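Local coordinates for Serine/threonine-protein kinase PknE (Mycobacterium tuberculosis, PDB 2H34) that phosphorylates serine and threonine side chains of proteins with ATP, its catalytic domain here being free of nucleotide, and probably helps the bacterium survive inside host macrophages, at residues T56-I61 against I99-E104; Q128-P133 against T256-I261; R135-V140 against A289-A294; M202-F207 against D217-T222; V224-E227 against P233-Q236. One frame throughout, in Å; residues are numbered along the deposited sequence.

Overall arrangement
Contact 1 lies in the small lobe of the kinase fold, while contacts 2 to 5 all lie in the helical large lobe; its centre is 35 Å or more from each of theirs. Helix 217-230 ties the large-lobe group together: it supplies one side of contacts 4 and 5, whose centres are about 12 Å apart, and its Leu221 and Leu225 pack on Val140 of contact 3. Contact 2 abuts contact 3 through Leu131, which meets Ala136 and Ile139. Contact 4 is the one beside the catalytic site, the side chain of Met202 lying about 5 Å from that of Asp159, the predicted proton acceptor. In contact 1, the side chain of His100 is about 11 Å from that of Lys65, a predicted ATP-binding residue.

Contact 1 (T56-I61 against I99-E104); sequences TVRERI and IHDFGE
Arg58 and His100 mark the nearest approach of the two backbones, yet their CA atoms are 10.5 Å apart, too far for strand pairing, and only long side chains bridge the gap. Arg60 runs extended from CG to NE and lays its guanidinium flat over one face of the His100 imidazole. The group centres are 3.7 Å apart with the planes tilted by 16°, a stack with NH2 over the middle of the ring. His100 ND1 is hydrogen-bonded to Asp112 OD1, which probably helps fix the turn of the ring beneath the arginine. Arg58, bent at chi2 and chi3, swings round to Asp101: NH1 is 3.7 Å from OD2, a long salt bridge, with guanidinium and carboxylate planes 32° apart. That OD2 also hydrogen-bonds the hydroxyl of Tyr110. His100 and Asp101 both face Asp112 in a classic beta bulge, whereas Glu59 and Arg60 form a G1 bulge opposite Asp55. The Asp101-Phe102-Gly103 sequence belongs to a small-lobe strand and is not the kinase DFG motif. Strand 108-114 runs between strands 60-66 and 99-105 in the five-stranded antiparallel sheet, so Arg60 and, from the turn before its strand, Arg58 reach across to 99-105, one of two edge strands.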
# COMPACT_ATOMS: atom_id res chain seq x y z
N THR A 56 24.89 14.82 -1.96
CA THR A 56 26.33 15.11 -1.89
C THR A 56 26.71 16.02 -0.71
O THR A 56 27.85 16.02 -0.26
CB THR A 56 26.84 15.73 -3.20
OG1 THR A 56 26.06 16.89 -3.51
CG2 THR A 56 26.75 14.74 -4.34
N VAL A 57 25.75 16.82 -0.25
CA VAL A 57 25.91 17.59 0.98
C VAL A 57 25.81 16.64 2.17
O VAL A 57 26.75 16.51 2.95
CB VAL A 57 24.80 18.67 1.11
CG1 VAL A 57 24.86 19.38 2.47
CG2 VAL A 57 24.88 19.68 -0.05
N ARG A 58 24.67 15.97 2.27
CA ARG A 58 24.35 15.11 3.41
C ARG A 58 25.10 13.76 3.38
O ARG A 58 25.08 13.01 4.35
CB ARG A 58 22.82 14.97 3.55
CG ARG A 58 22.15 16.27 4.11
CD ARG A 58 20.93 16.79 3.30
NE ARG A 58 19.64 16.64 4.00
CZ ARG A 58 18.57 17.44 3.85
NH1 ARG A 58 18.62 18.48 3.02
NH2 ARG A 58 17.46 17.21 4.54
N GLU A 59 25.79 13.49 2.27
CA GLU A 59 26.72 12.36 2.16
C GLU A 59 26.08 10.98 2.37
O GLU A 59 26.65 10.11 3.04
CB GLU A 59 27.94 12.55 3.07
CG GLU A 59 28.72 13.84 2.82
CD GLU A 59 30.13 13.83 3.39
OE1 GLU A 59 30.64 12.74 3.72
OE2 GLU A 59 30.73 14.91 3.53
N ARG A 60 24.91 10.78 1.77
CA ARG A 60 24.18 9.52 1.89
C ARG A 60 23.35 9.26 0.63
O ARG A 60 23.11 10.18 -0.15
CB ARG A 60 23.26 9.56 3.11
CG ARG A 60 22.09 10.51 3.00
CD ARG A 60 21.28 10.50 4.26
NE ARG A 60 20.35 11.62 4.31
CZ ARG A 60 19.62 11.93 5.37
NH1 ARG A 60 19.70 11.21 6.48
NH2 ARG A 60 18.81 12.98 5.32
N ILE A 61 22.92 8.02 0.45
CA ILE A 61 22.12 7.67 -0.72
C ILE A 61 20.65 7.66 -0.34
O ILE A 61 20.24 6.94 0.58
CB ILE A 61 22.48 6.30 -1.33
CG1 ILE A 61 24.00 6.05 -1.31
CG2 ILE A 61 21.92 6.21 -2.76
CD1 ILE A 61 24.39 4.57 -1.28
N ILE A 99 10.37 11.03 5.35
CA ILE A 99 10.64 12.07 4.36
C ILE A 99 11.75 12.95 4.89
O ILE A 99 11.63 13.53 5.97
CB ILE A 99 9.39 12.94 4.07
CG1 ILE A 99 8.24 12.12 3.48
CG2 ILE A 99 9.74 14.13 3.17
CD1 ILE A 99 8.66 10.98 2.58
N HIS A 100 12.85 13.06 4.13
CA HIS A 100 13.95 13.94 4.54
C HIS A 100 13.64 15.39 4.32
O HIS A 100 13.82 16.20 5.21
CB HIS A 100 15.25 13.59 3.84
CG HIS A 100 15.75 12.22 4.14
ND1 HIS A 100 16.34 11.41 3.18
CD2 HIS A 100 15.75 11.50 5.29
CE1 HIS A 100 16.68 10.26 3.74
NE2 HIS A 100 16.32 10.28 5.01
N ASP A 101 13.17 15.72 3.13
CA ASP A 101 13.05 17.11 2.73
C ASP A 101 12.16 17.19 1.51
O ASP A 101 11.86 16.17 0.89
CB ASP A 101 14.44 17.66 2.40
CG ASP A 101 14.46 19.16 2.24
OD1 ASP A 101 13.55 19.85 2.74
OD2 ASP A 101 15.41 19.66 1.60
N PHE A 102 11.74 18.41 1.18
CA PHE A 102 10.95 18.70 -0.02
C PHE A 102 10.91 20.20 -0.29
O PHE A 102 11.15 21.02 0.60
CB PHE A 102 9.54 18.13 0.11
CG PHE A 102 8.83 18.50 1.38
CD1 PHE A 102 8.98 17.73 2.53
CD2 PHE A 102 8.00 19.62 1.43
CE1 PHE A 102 8.31 18.07 3.72
CE2 PHE A 102 7.34 19.96 2.61
CZ PHE A 102 7.49 19.19 3.75
N GLY A 103 10.61 20.57 -1.54
CA GLY A 103 10.50 21.97 -1.95
C GLY A 103 10.70 22.11 -3.45
O GLY A 103 10.26 21.25 -4.22
N GLU A 104 11.36 23.19 -3.86
CA GLU A 104 11.74 23.37 -5.27
C GLU A 104 13.24 23.56 -5.47
O GLU A 104 13.90 24.26 -4.71
CB GLU A 104 11.03 24.57 -5.89
CG GLU A 104 11.56 24.94 -7.28
CD GLU A 104 11.02 26.25 -7.80
OE1 GLU A 104 11.75 26.93 -8.57
OE2 GLU A 104 9.87 26.60 -7.45

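Contact 2 (Q128-P133 against T256-I261); sequences QGPLAP and TVRPGI
Pro130, Pro133 and Arg258 bury nearly equal areas, 37 to 39 Å² each, and together carry this loop-to-loop contact. The Pro130 ring meets the arginine side chain at about a right angle: CG touches Arg258 NE at 3.3 Å and Arg258 CD at 3.7 Å, an approach oblique to the guanidinium plane. Arg258 is trans about chi1 (-171°) and then bends at chi2 and chi3, which carries CD and NE across the tip of the proline ring. Its NH2 gives a hydrogen bond to Thr230 O at the end of helix 217-230, and this probably keeps NE beside the ring. Further along, Pro133 CG lies 3.8 Å from Gly260 O, a carbon-to-carbonyl touch in which no hydrogen bond is formed. Gly260 belongs to a type I beta turn running from Arg258 to Ile261, which brings that carbonyl round to the proline. Leu131, between the prolines, pairs its backbone with Cys228, so helix 217-230 also holds the first loop. The site is part of the helical large lobe of a protein kinase, where the linker between helices 121-128 and 133-152 meets the one leading into helix 264-272.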
# COMPACT_ATOMS: atom_id res chain seq x y z
N GLN A 128 7.48 -17.01 -4.57
CA GLN A 128 7.47 -17.80 -3.34
C GLN A 128 6.16 -18.53 -3.12
O GLN A 128 6.06 -19.35 -2.20
CB GLN A 128 7.75 -16.90 -2.14
CG GLN A 128 9.20 -16.83 -1.71
CD GLN A 128 9.34 -16.38 -0.25
OE1 GLN A 128 8.40 -16.50 0.54
NE2 GLN A 128 10.50 -15.84 0.10
N GLY A 129 5.15 -18.24 -3.93
CA GLY A 129 3.83 -18.81 -3.72
C GLY A 129 3.17 -18.14 -2.53
O GLY A 129 3.58 -17.05 -2.14
N PRO A 130 2.13 -18.78 -1.96
CA PRO A 130 1.47 -18.22 -0.78
C PRO A 130 2.41 -18.16 0.41
O PRO A 130 3.37 -18.92 0.47
CB PRO A 130 0.34 -19.23 -0.50
CG PRO A 130 0.78 -20.49 -1.15
CD PRO A 130 1.51 -20.04 -2.38
N LEU A 131 2.13 -17.25 1.34
CA LEU A 131 2.92 -17.13 2.57
C LEU A 131 2.33 -17.97 3.69
O LEU A 131 1.12 -18.07 3.83
CB LEU A 131 2.96 -15.68 3.05
CG LEU A 131 3.41 -14.58 2.11
CD1 LEU A 131 3.41 -13.27 2.87
CD2 LEU A 131 4.79 -14.86 1.52
N ALA A 132 3.20 -18.56 4.50
CA ALA A 132 2.80 -19.11 5.79
C ALA A 132 1.94 -18.05 6.48
O ALA A 132 2.31 -16.87 6.50
CB ALA A 132 4.02 -19.44 6.62
N PRO A 133 0.76 -18.44 6.99
CA PRO A 133 -0.18 -17.46 7.56
C PRO A 133 0.40 -16.48 8.59
O PRO A 133 0.15 -15.28 8.50
CB PRO A 133 -1.28 -18.34 8.16
CG PRO A 133 -1.25 -19.56 7.30
CD PRO A 133 0.21 -19.80 7.01
N THR A 256 -11.02 -22.80 2.30
CA THR A 256 -11.47 -23.74 1.27
C THR A 256 -10.48 -23.87 0.10
O THR A 256 -10.77 -24.57 -0.87
CB THR A 256 -12.90 -23.42 0.70
OG1 THR A 256 -12.87 -22.24 -0.10
CG2 THR A 256 -13.95 -23.28 1.83
N VAL A 257 -9.33 -23.22 0.20
CA VAL A 257 -8.32 -23.33 -0.86
C VAL A 257 -7.08 -24.13 -0.42
O VAL A 257 -6.89 -25.26 -0.85
CB VAL A 257 -7.92 -21.96 -1.46
CG1 VAL A 257 -7.32 -22.15 -2.85
CG2 VAL A 257 -9.13 -21.03 -1.52
N ARG A 258 -6.24 -23.53 0.42
CA ARG A 258 -5.00 -24.17 0.87
C ARG A 258 -5.24 -24.98 2.15
O ARG A 258 -6.12 -24.63 2.95
CB ARG A 258 -3.88 -23.11 1.06
CG ARG A 258 -2.45 -23.68 1.32
CD ARG A 258 -1.36 -23.00 0.46
NE ARG A 258 -1.90 -22.38 -0.75
CZ ARG A 258 -2.24 -23.03 -1.87
NH1 ARG A 258 -2.10 -24.35 -1.96
NH2 ARG A 258 -2.73 -22.36 -2.90
N PRO A 259 -4.49 -26.09 2.33
CA PRO A 259 -4.62 -26.93 3.53
C PRO A 259 -4.40 -26.22 4.87
O PRO A 259 -5.26 -26.31 5.74
CB PRO A 259 -3.56 -28.02 3.31
CG PRO A 259 -3.38 -28.07 1.84
CD PRO A 259 -3.51 -26.66 1.39
N GLY A 260 -3.28 -25.51 5.02
CA GLY A 260 -2.86 -25.00 6.34
C GLY A 260 -3.42 -23.67 6.81
O GLY A 260 -2.81 -23.02 7.68
N ILE A 261 -4.57 -23.26 6.26
CA ILE A 261 -5.24 -21.99 6.63
C ILE A 261 -6.40 -22.20 7.62
O ILE A 261 -7.43 -22.76 7.24
CB ILE A 261 -5.82 -21.25 5.40
CG1 ILE A 261 -4.76 -21.04 4.31
CG2 ILE A 261 -6.46 -19.91 5.81
CD1 ILE A 261 -5.34 -20.59 2.98

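Contact 3 (R135-V140 against A289-A294); sequences RAVAIV and AAAHAA
Val137 touches helix 284-293 with both of its methyl groups, and this one side chain makes nearly the whole contact. CG1 does most of the work: it sits 3.7 Å from His292 N and 3.8 Å from His292 CA, and reaches Ala291 CB at 4.2 Å. CG2 comes to 4.1 Å from Ala291 O. The valine therefore packs against a stretch of helix backbone that the small alanine leaves within reach, an apolar contact with no hydrogen bond across it. A chi1 of 180° is what points CG1 at His292 N. His292 takes part through its backbone and CB, the latter 4.2 Å from Val137 CG1. The closest CA pair, Val137 and His292, is 6.2 Å apart. In the next shell, Leu295, just beyond helix 284-293, also packs on Val137. Ala290 touches Val268 and Ala294 touches Phe265, both on helix 264-272. On the other partner, Ala136 meets Cys228 of helix 217-230 and Arg135 forms a salt bridge with Asp171. The contact thus joins helix 133-152 to helix 284-293, the last modelled helix of the kinase domain, with helices 217-230 and 264-272 packed alongside.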
# COMPACT_ATOMS: atom_id res chain seq x y z
N ARG A 135 3.29 -15.28 8.74
CA ARG A 135 4.05 -14.32 7.96
C ARG A 135 3.11 -13.33 7.28
O ARG A 135 3.32 -12.11 7.34
CB ARG A 135 4.88 -15.08 6.94
CG ARG A 135 5.99 -14.28 6.35
CD ARG A 135 7.15 -15.19 6.05
NE ARG A 135 8.09 -14.58 5.12
CZ ARG A 135 8.24 -14.97 3.86
NH1 ARG A 135 7.50 -15.96 3.37
NH2 ARG A 135 9.13 -14.37 3.09
N ALA A 136 2.05 -13.84 6.66
CA ALA A 136 1.06 -13.00 6.01
C ALA A 136 0.54 -11.99 7.00
O ALA A 136 0.51 -10.79 6.72
CB ALA A 136 -0.06 -13.84 5.50
N VAL A 137 0.16 -12.48 8.17
CA VAL A 137 -0.38 -11.64 9.23
C VAL A 137 0.66 -10.60 9.62
O VAL A 137 0.37 -9.40 9.60
CB VAL A 137 -0.85 -12.48 10.47
CG1 VAL A 137 -1.40 -11.56 11.57
CG2 VAL A 137 -1.93 -13.48 10.06
N ALA A 138 1.88 -11.04 9.93
CA ALA A 138 2.94 -10.11 10.29
C ALA A 138 3.02 -8.97 9.28
O ALA A 138 3.05 -7.80 9.65
CB ALA A 138 4.26 -10.81 10.41
N ILE A 139 3.01 -9.30 7.99
CA ILE A 139 3.06 -8.27 6.96
C ILE A 139 1.81 -7.39 6.99
O ILE A 139 1.92 -6.17 7.07
CB ILE A 139 3.40 -8.85 5.57
CG1 ILE A 139 4.85 -9.36 5.60
CG2 ILE A 139 3.24 -7.79 4.48
CD1 ILE A 139 5.12 -10.53 4.71
N VAL A 140 0.63 -7.98 7.00
CA VAL A 140 -0.61 -7.18 7.05
C VAL A 140 -0.62 -6.23 8.25
O VAL A 140 -1.02 -5.07 8.12
CB VAL A 140 -1.86 -8.07 7.03
CG1 VAL A 140 -3.11 -7.27 7.31
CG2 VAL A 140 -1.98 -8.73 5.66
N ALA A 289 -5.84 -7.15 14.30
CA ALA A 289 -6.06 -7.83 15.57
C ALA A 289 -6.81 -9.13 15.31
O ALA A 289 -6.38 -10.20 15.75
CB ALA A 289 -6.81 -6.94 16.55
N ALA A 290 -7.89 -9.04 14.53
CA ALA A 290 -8.71 -10.20 14.20
C ALA A 290 -7.89 -11.24 13.46
O ALA A 290 -7.98 -12.42 13.75
CB ALA A 290 -9.90 -9.77 13.36
N ALA A 291 -7.08 -10.78 12.52
CA ALA A 291 -6.24 -11.65 11.71
C ALA A 291 -5.29 -12.45 12.60
O ALA A 291 -5.19 -13.68 12.49
CB ALA A 291 -5.46 -10.83 10.72
N HIS A 292 -4.61 -11.72 13.48
CA HIS A 292 -3.72 -12.30 14.47
C HIS A 292 -4.43 -13.36 15.30
O HIS A 292 -3.96 -14.50 15.42
CB HIS A 292 -3.20 -11.18 15.37
CG HIS A 292 -2.22 -11.65 16.40
ND1 HIS A 292 -0.97 -12.13 16.08
CD2 HIS A 292 -2.31 -11.71 17.75
CE1 HIS A 292 -0.33 -12.46 17.18
NE2 HIS A 292 -1.12 -12.22 18.21
N ALA A 293 -5.57 -12.98 15.85
CA ALA A 293 -6.36 -13.86 16.70
C ALA A 293 -6.86 -15.10 15.95
O ALA A 293 -7.27 -16.08 16.58
CB ALA A 293 -7.54 -13.08 17.29
N ALA A 294 -6.80 -15.07 14.62
CA ALA A 294 -7.27 -16.20 13.83
C ALA A 294 -6.19 -17.26 13.60
O ALA A 294 -6.35 -18.16 12.77
CB ALA A 294 -7.88 -15.72 12.50

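Contact 4 (M202-F207 against D217-T222); sequences MAPERF and DIYALT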
# COMPACT_ATOMS: atom_id res chain seq x y z
N MSE A 202 -10.42 -3.23 -4.92
CA MSE A 202 -11.30 -2.07 -4.82
C MSE A 202 -12.67 -2.34 -4.23
O MSE A 202 -13.43 -3.15 -4.76
CB MSE A 202 -11.46 -1.40 -6.16
CG MSE A 202 -10.55 -0.24 -6.39
SE MSE A 202 -11.06 0.58 -8.08
CE MSE A 202 -9.20 1.14 -8.64
N ALA A 203 -12.97 -1.62 -3.16
CA ALA A 203 -14.30 -1.63 -2.54
C ALA A 203 -15.34 -1.18 -3.55
O ALA A 203 -15.03 -0.40 -4.45
CB ALA A 203 -14.32 -0.74 -1.30
N PRO A 204 -16.58 -1.68 -3.41
CA PRO A 204 -17.63 -1.32 -4.33
C PRO A 204 -18.00 0.16 -4.28
O PRO A 204 -18.25 0.76 -5.32
CB PRO A 204 -18.80 -2.19 -3.86
CG PRO A 204 -18.18 -3.28 -3.08
CD PRO A 204 -17.06 -2.63 -2.40
N GLU A 205 -18.02 0.76 -3.08
CA GLU A 205 -18.47 2.15 -2.94
C GLU A 205 -17.68 3.15 -3.79
O GLU A 205 -18.12 4.29 -4.01
CB GLU A 205 -18.49 2.60 -1.48
CG GLU A 205 -17.13 2.63 -0.80
CD GLU A 205 -16.80 1.32 -0.11
OE1 GLU A 205 -17.31 0.25 -0.53
OE2 GLU A 205 -16.03 1.35 0.86
N ARG A 206 -16.53 2.71 -4.29
CA ARG A 206 -15.66 3.54 -5.11
C ARG A 206 -16.16 3.70 -6.55
O ARG A 206 -15.84 4.69 -7.22
CB ARG A 206 -14.26 2.97 -5.11
CG ARG A 206 -13.63 2.88 -3.74
CD ARG A 206 -12.13 2.64 -3.85
NE ARG A 206 -11.51 3.54 -4.82
CZ ARG A 206 -10.23 3.53 -5.17
NH1 ARG A 206 -9.37 2.67 -4.62
NH2 ARG A 206 -9.80 4.40 -6.07
N PHE A 207 -16.95 2.74 -7.02
CA PHE A 207 -17.43 2.76 -8.41
C PHE A 207 -18.57 3.77 -8.68
O PHE A 207 -18.69 4.27 -9.80
CB PHE A 207 -17.78 1.34 -8.91
CG PHE A 207 -16.65 0.34 -8.73
CD1 PHE A 207 -15.51 0.40 -9.52
CD2 PHE A 207 -16.73 -0.66 -7.75
CE1 PHE A 207 -14.45 -0.52 -9.33
CE2 PHE A 207 -15.70 -1.59 -7.58
CZ PHE A 207 -14.56 -1.51 -8.37
N ASP A 217 -9.32 1.66 2.19
CA ASP A 217 -8.07 0.90 2.39
C ASP A 217 -8.20 -0.38 3.24
O ASP A 217 -7.51 -1.36 2.99
CB ASP A 217 -6.93 1.80 2.91
CG ASP A 217 -7.33 2.68 4.08
OD1 ASP A 217 -6.42 3.19 4.78
OD2 ASP A 217 -8.53 2.89 4.31
N ILE A 218 -9.09 -0.36 4.23
CA ILE A 218 -9.39 -1.54 5.05
C ILE A 218 -9.86 -2.70 4.17
O ILE A 218 -9.46 -3.84 4.38
CB ILE A 218 -10.42 -1.22 6.17
CG1 ILE A 218 -9.77 -0.34 7.24
CG2 ILE A 218 -10.97 -2.50 6.81
CD1 ILE A 218 -10.66 0.71 7.79
N TYR A 219 -10.70 -2.39 3.19
CA TYR A 219 -11.20 -3.37 2.24
C TYR A 219 -10.02 -3.93 1.45
O TYR A 219 -9.81 -5.15 1.40
CB TYR A 219 -12.22 -2.73 1.28
CG TYR A 219 -12.93 -3.69 0.32
CD1 TYR A 219 -14.23 -4.13 0.59
CD2 TYR A 219 -12.34 -4.11 -0.87
CE1 TYR A 219 -14.90 -4.98 -0.28
CE2 TYR A 219 -13.01 -4.97 -1.75
CZ TYR A 219 -14.29 -5.40 -1.43
OH TYR A 219 -15.00 -6.25 -2.25
N ALA A 220 -9.27 -3.02 0.82
CA ALA A 220 -8.11 -3.38 0.03
C ALA A 220 -7.17 -4.34 0.80
O ALA A 220 -6.85 -5.43 0.32
CB ALA A 220 -7.38 -2.14 -0.41
N LEU A 221 -6.79 -3.94 2.01
CA LEU A 221 -5.86 -4.75 2.82
C LEU A 221 -6.34 -6.18 3.02
O LEU A 221 -5.53 -7.11 3.10
CB LEU A 221 -5.60 -4.09 4.17
CG LEU A 221 -4.38 -4.54 4.97
CD1 LEU A 221 -3.11 -4.16 4.25
CD2 LEU A 221 -4.39 -3.92 6.36
N THR A 222 -7.66 -6.35 3.10
CA THR A 222 -8.24 -7.66 3.33
C THR A 222 -8.13 -8.53 2.07
O THR A 222 -7.81 -9.72 2.17
CB THR A 222 -9.68 -7.55 3.85
OG1 THR A 222 -9.75 -6.54 4.85
CG2 THR A 222 -10.14 -8.85 4.46
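Ala203 and Tyr219 meet by a CH-pi contact: Ala203 CA stands over the middle of the tyrosine ring, 3.6 Å from its centroid and 12° off the ring normal. Apolar packing adds to it, with Ala203 CB on Tyr219 CG at 3.6 Å and Pro204 CD reaching Tyr219 CE1 at 3.8 Å, the proline crossing the tyrosine at about a right angle. The Tyr219 chi1 of -174° directs the ring away from helix 217-230 and under the Ala203 backbone. The polar backbone also touches the ring: Met202 O approaches CE2 obliquely at 3.5 Å. Ala203-Pro204-Glu205 is the APE motif that closes the activation segment of protein kinases, and here it rests on the start of the large-lobe helix 217-230. Charge pairs flank this packing: Glu205 OE1 makes a salt bridge with Arg280 NH2, the pairing usual for this glutamate in kinases, while Arg206 NH1 makes one with OD2 of Asp159, the predicted proton acceptor. The Arg206 guanidinium has the selenium of Met202, present as selenomethionine, 4.2 Å above the centre of one face. Within the helix, Thr222 OG1 donates a 2.8 Å hydrogen bond to Ile218 O, meeting the C=O at 155°.

Contact 5 (V224-E227 against P233-Q236); sequences VLYE and PPYQ
Tyr226 and Glu227 share a chi1 near 180° (-175° and -168°), which sends one side chain to Pro234 and the other to Pro233. The pair lies on helix 217-230, the long central helix of the kinase large lobe, and the two prolines lie in the loop between helices 217-230 and 239-248. Tyr226 and Pro234 overlap head to tail. Pro234 CB stands over one face of the phenol, 4.2 Å from the ring centroid and 25° off its normal, a CH-pi contact displaced toward the rim. Pro234 CD adds apolar packing at 3.5 Å from Tyr226 CD2, and Pro234 CA comes to 3.4 Å from Tyr226 CE2. Pro252 also packs on the tyrosine. Glu227, extended beyond CG, lies alongside the Pro233 ring, both directed alike; its methylene CG is 3.6 Å from Pro233 N. Its carboxylate carbon likewise rests on the ring, CD to Pro233 CD being 3.7 Å. The polar end is held from another loop, OE1 being hydrogen-bonded to the hydroxyl of Tyr201, which probably steadies the carboxylate alongside the proline. That same OE1 lies 3.7 Å from Pro233 CB.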
# COMPACT_ATOMS: atom_id res chain seq x y z
N VAL A 224 -5.66 -8.04 0.02
CA VAL A 224 -4.23 -8.32 0.03
C VAL A 224 -3.92 -9.49 0.98
O VAL A 224 -3.17 -10.41 0.61
CB VAL A 224 -3.40 -7.08 0.39
CG1 VAL A 224 -1.95 -7.46 0.57
CG2 VAL A 224 -3.51 -6.04 -0.71
N LEU A 225 -4.50 -9.46 2.18
CA LEU A 225 -4.33 -10.55 3.13
C LEU A 225 -4.76 -11.87 2.49
O LEU A 225 -4.01 -12.85 2.50
CB LEU A 225 -5.15 -10.28 4.40
CG LEU A 225 -5.25 -11.41 5.44
CD1 LEU A 225 -3.89 -11.85 5.97
CD2 LEU A 225 -6.17 -11.00 6.58
N TYR A 226 -5.97 -11.87 1.91
CA TYR A 226 -6.48 -13.02 1.19
C TYR A 226 -5.44 -13.60 0.25
O TYR A 226 -5.12 -14.79 0.32
CB TYR A 226 -7.72 -12.66 0.39
CG TYR A 226 -8.36 -13.86 -0.29
CD1 TYR A 226 -9.23 -14.71 0.42
CD2 TYR A 226 -8.10 -14.15 -1.63
CE1 TYR A 226 -9.81 -15.81 -0.21
CE2 TYR A 226 -8.68 -15.24 -2.26
CZ TYR A 226 -9.53 -16.06 -1.54
OH TYR A 226 -10.10 -17.14 -2.16
N GLU A 227 -4.92 -12.73 -0.61
CA GLU A 227 -3.95 -13.16 -1.62
C GLU A 227 -2.70 -13.78 -1.02
O GLU A 227 -2.19 -14.77 -1.56
CB GLU A 227 -3.57 -12.00 -2.55
CG GLU A 227 -2.81 -12.49 -3.76
CD GLU A 227 -2.64 -11.43 -4.83
OE1 GLU A 227 -3.33 -10.39 -4.77
OE2 GLU A 227 -1.82 -11.67 -5.75
N PRO A 233 -5.68 -13.21 -5.81
CA PRO A 233 -6.63 -12.22 -5.31
C PRO A 233 -8.00 -12.85 -5.27
O PRO A 233 -8.23 -13.80 -6.00
CB PRO A 233 -6.57 -11.13 -6.38
CG PRO A 233 -6.11 -11.82 -7.61
CD PRO A 233 -5.13 -12.83 -7.12
N PRO A 234 -8.90 -12.35 -4.38
CA PRO A 234 -10.22 -12.95 -4.18
C PRO A 234 -11.07 -13.06 -5.43
O PRO A 234 -11.82 -14.02 -5.57
CB PRO A 234 -10.89 -12.03 -3.14
CG PRO A 234 -10.11 -10.80 -3.14
CD PRO A 234 -8.70 -11.21 -3.46
N TYR A 235 -10.95 -12.10 -6.33
CA TYR A 235 -11.76 -12.15 -7.55
C TYR A 235 -10.91 -12.14 -8.82
O TYR A 235 -10.17 -11.19 -9.06
CB TYR A 235 -12.78 -10.99 -7.58
CG TYR A 235 -13.74 -10.97 -6.40
CD1 TYR A 235 -13.92 -9.81 -5.64
CD2 TYR A 235 -14.48 -12.11 -6.06
CE1 TYR A 235 -14.79 -9.79 -4.57
CE2 TYR A 235 -15.36 -12.09 -5.00
CZ TYR A 235 -15.51 -10.94 -4.25
OH TYR A 235 -16.39 -10.93 -3.19
N GLN A 236 -11.00 -13.22 -9.60
CA GLN A 236 -10.26 -13.33 -10.86
C GLN A 236 -11.13 -12.87 -12.04
O GLN A 236 -12.28 -12.49 -11.84
CB GLN A 236 -9.78 -14.76 -11.09
CG GLN A 236 -8.34 -15.02 -10.68
CD GLN A 236 -8.24 -15.76 -9.37
OE1 GLN A 236 -9.01 -15.51 -8.44
NE2 GLN A 236 -7.28 -16.68 -9.28